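Local coordinates for peptidase M16 inactive domain family protein (PDB 3GWB), which is probably a hydrolase-related member of the peptidase M16 family that may bind a metal ion, at residues H163-A168 with T304-R309. Sequence-based numbering, arbitrary orientation.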
loop_
_atom_site.group_PDB
_atom_site.type_symbol
_atom_site.label_atom_id
_atom_site.label_comp_id
_atom_site.label_asym_id
_atom_site.label_seq_id
_atom_site.Cartn_x
_atom_site.Cartn_y
_atom_site.Cartn_z
ATOM N N HIS A 163 23.075 3.087 -19.664
ATOM C CA HIS A 163 23.488 2.679 -18.330
ATOM C C HIS A 163 22.419 1.764 -17.720
ATOM O O HIS A 163 21.226 1.962 -17.943
ATOM C CB HIS A 163 23.673 3.913 -17.453
ATOM C CG HIS A 163 24.178 3.603 -16.084
ATOM N ND1 HIS A 163 25.519 3.482 -15.797
ATOM C CD2 HIS A 163 23.519 3.354 -14.929
ATOM C CE1 HIS A 163 25.667 3.174 -14.522
ATOM N NE2 HIS A 163 24.468 3.090 -13.971
ATOM N N PRO A 164 22.838 0.750 -16.942
ATOM C CA PRO A 164 21.918 -0.198 -16.297
ATOM C C PRO A 164 20.789 0.408 -15.451
ATOM O O PRO A 164 19.794 -0.268 -15.183
ATOM C CB PRO A 164 22.860 -1.079 -15.474
ATOM C CG PRO A 164 24.077 -1.132 -16.342
ATOM C CD PRO A 164 24.237 0.318 -16.763
ATOM N N TYR A 165 20.931 1.664 -15.023
ATOM C CA TYR A 165 19.880 2.310 -14.230
ATOM C C TYR A 165 18.780 2.897 -15.105
ATOM O O TYR A 165 17.704 3.231 -14.613
ATOM C CB TYR A 165 20.431 3.452 -13.366
ATOM C CG TYR A 165 21.319 3.056 -12.204
ATOM C CD1 TYR A 165 21.343 1.750 -11.712
ATOM C CD2 TYR A 165 22.121 4.010 -11.581
ATOM C CE1 TYR A 165 22.152 1.411 -10.618
ATOM C CE2 TYR A 165 22.924 3.690 -10.500
ATOM C CZ TYR A 165 22.939 2.392 -10.021
ATOM O OH TYR A 165 23.748 2.094 -8.954
ATOM N N ALA A 166 19.048 3.032 -16.399
ATOM C CA ALA A 166 18.080 3.617 -17.315
ATOM C C ALA A 166 16.740 2.884 -17.450
ATOM O O ALA A 166 15.683 3.505 -17.357
ATOM C CB ALA A 166 18.712 3.770 -18.692
ATOM N N HIS A 167 16.779 1.573 -17.671
ATOM C CA HIS A 167 15.551 0.806 -17.873
ATOM C C HIS A 167 14.729 0.569 -16.612
ATOM O O HIS A 167 15.261 0.512 -15.505
ATOM C CB HIS A 167 15.880 -0.532 -18.540
ATOM C CG HIS A 167 16.550 -1.508 -17.632
ATOM N ND1 HIS A 167 15.855 -2.470 -16.928
ATOM C CD2 HIS A 167 17.851 -1.655 -17.282
ATOM C CE1 HIS A 167 16.696 -3.163 -16.187
ATOM N NE2 HIS A 167 17.914 -2.690 -16.380
ATOM N N ALA A 168 13.419 0.437 -16.795
ATOM C CA ALA A 168 12.510 0.211 -15.684
ATOM C C ALA A 168 12.817 -1.122 -15.015
ATOM O O ALA A 168 13.041 -2.126 -15.692
ATOM C CB ALA A 168 11.072 0.228 -16.180
ATOM N N THR A 304 18.427 10.398 -4.951
ATOM C CA THR A 304 18.234 8.969 -4.747
ATOM C C THR A 304 19.622 8.376 -4.983
ATOM O O THR A 304 19.893 7.781 -6.028
ATOM C CB THR A 304 17.225 8.347 -5.743
ATOM O OG1 THR A 304 15.975 9.041 -5.661
ATOM C CG2 THR A 304 16.985 6.877 -5.397
ATOM N N PRO A 305 20.535 8.575 -4.020
ATOM C CA PRO A 305 21.913 8.076 -4.091
ATOM C C PRO A 305 21.960 6.558 -4.206
ATOM O O PRO A 305 21.313 5.848 -3.436
ATOM C CB PRO A 305 22.526 8.567 -2.782
ATOM C CG PRO A 305 21.744 9.809 -2.478
ATOM C CD PRO A 305 20.337 9.372 -2.796
HETATM N N MSE A 306 22.733 6.064 -5.166
HETATM C CA MSE A 306 22.861 4.632 -5.373
HETATM C C MSE A 306 24.335 4.280 -5.475
HETATM O O MSE A 306 25.191 5.138 -5.254
HETATM C CB MSE A 306 22.125 4.224 -6.646
HETATM C CG MSE A 306 20.639 4.546 -6.616
HETATM SE SE MSE A 306 19.754 3.887 -8.048
HETATM C CE MSE A 306 19.823 5.257 -9.135
ATOM N N GLN A 307 24.632 3.021 -5.797
ATOM C CA GLN A 307 26.016 2.576 -5.914
ATOM C C GLN A 307 26.724 3.522 -6.868
ATOM O O GLN A 307 27.817 3.999 -6.585
ATOM C CB GLN A 307 26.072 1.144 -6.447
ATOM C CG GLN A 307 27.427 0.472 -6.296
ATOM C CD GLN A 307 27.392 -0.987 -6.732
ATOM O OE1 GLN A 307 27.269 -1.290 -7.921
ATOM N NE2 GLN A 307 27.488 -1.899 -5.763
ATOM N N ALA A 308 26.093 3.782 -8.005
ATOM C CA ALA A 308 26.640 4.714 -8.979
ATOM C C ALA A 308 25.837 5.991 -8.762
ATOM O O ALA A 308 24.907 6.006 -7.954
ATOM C CB ALA A 308 26.439 4.189 -10.393
ATOM N N ARG A 309 26.181 7.060 -9.472
ATOM C CA ARG A 309 25.459 8.313 -9.305
ATOM C C ARG A 309 23.960 8.160 -9.519
ATOM O O ARG A 309 23.498 7.801 -10.611
ATOM C CB ARG A 309 26.002 9.382 -10.250
ATOM C CG ARG A 309 27.368 9.906 -9.852
ATOM C CD ARG A 309 27.847 10.954 -10.834
ATOM N NE ARG A 309 27.158 12.232 -10.682
ATOM C CZ ARG A 309 27.233 13.220 -11.568
ATOM N NH1 ARG A 309 27.958 13.064 -12.667
ATOM N NH2 ARG A 309 26.601 14.366 -11.356
#
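The CA atoms of Tyr165 and Ala308 are the closest pair across the contact, 8.9 Å apart, where a type I beta turn from His163 to Ala166, closed by the bond from Ala166 N to His163 O, faces the loop joining strands 299-303 and 311-319. The two loops belong to the two halves of the chain, each built round a mixed beta-sheet flanked by helices, as in M16 peptidases, and Tyr165 bridges between them. Its CG lies anti to the carbonyl carbon (chi1 -70°), and the phenol reaches across to the backbone of 306-308. There OH accepts a nearly straight hydrogen bond from Ala308 N, 3.0 Å long with an N-H...O angle of 164°. Gln307 N is close to the same oxygen but badly angled, and bonds instead to Asp93 OD2. Selenomethionine Met306 lies over one face of the ring in a Met-aromatic contact, its SE 4.0 Å from the ring centroid and almost on the normal. The bend at chi3 (-93°) carries the methyl CE back over the same face, toward the CD2-CE2 side, as a CH-pi contact. The imidazole of His163 lies on the opposite face, offset toward the rim, so the phenol is held between a side chain of its own turn and one of the partner loop. A leucine in place of Tyr165 would probably leave Ala308 N without its acceptor and Met306 SE without an aromatic face to rest on. Helix 147-160 closes in through Tyr160, whose side chain touches Met306 and whose OH bonds to Arg309 O. Ala308 CB meets the ring obliquely, 3.6 Å from Tyr165 CE2.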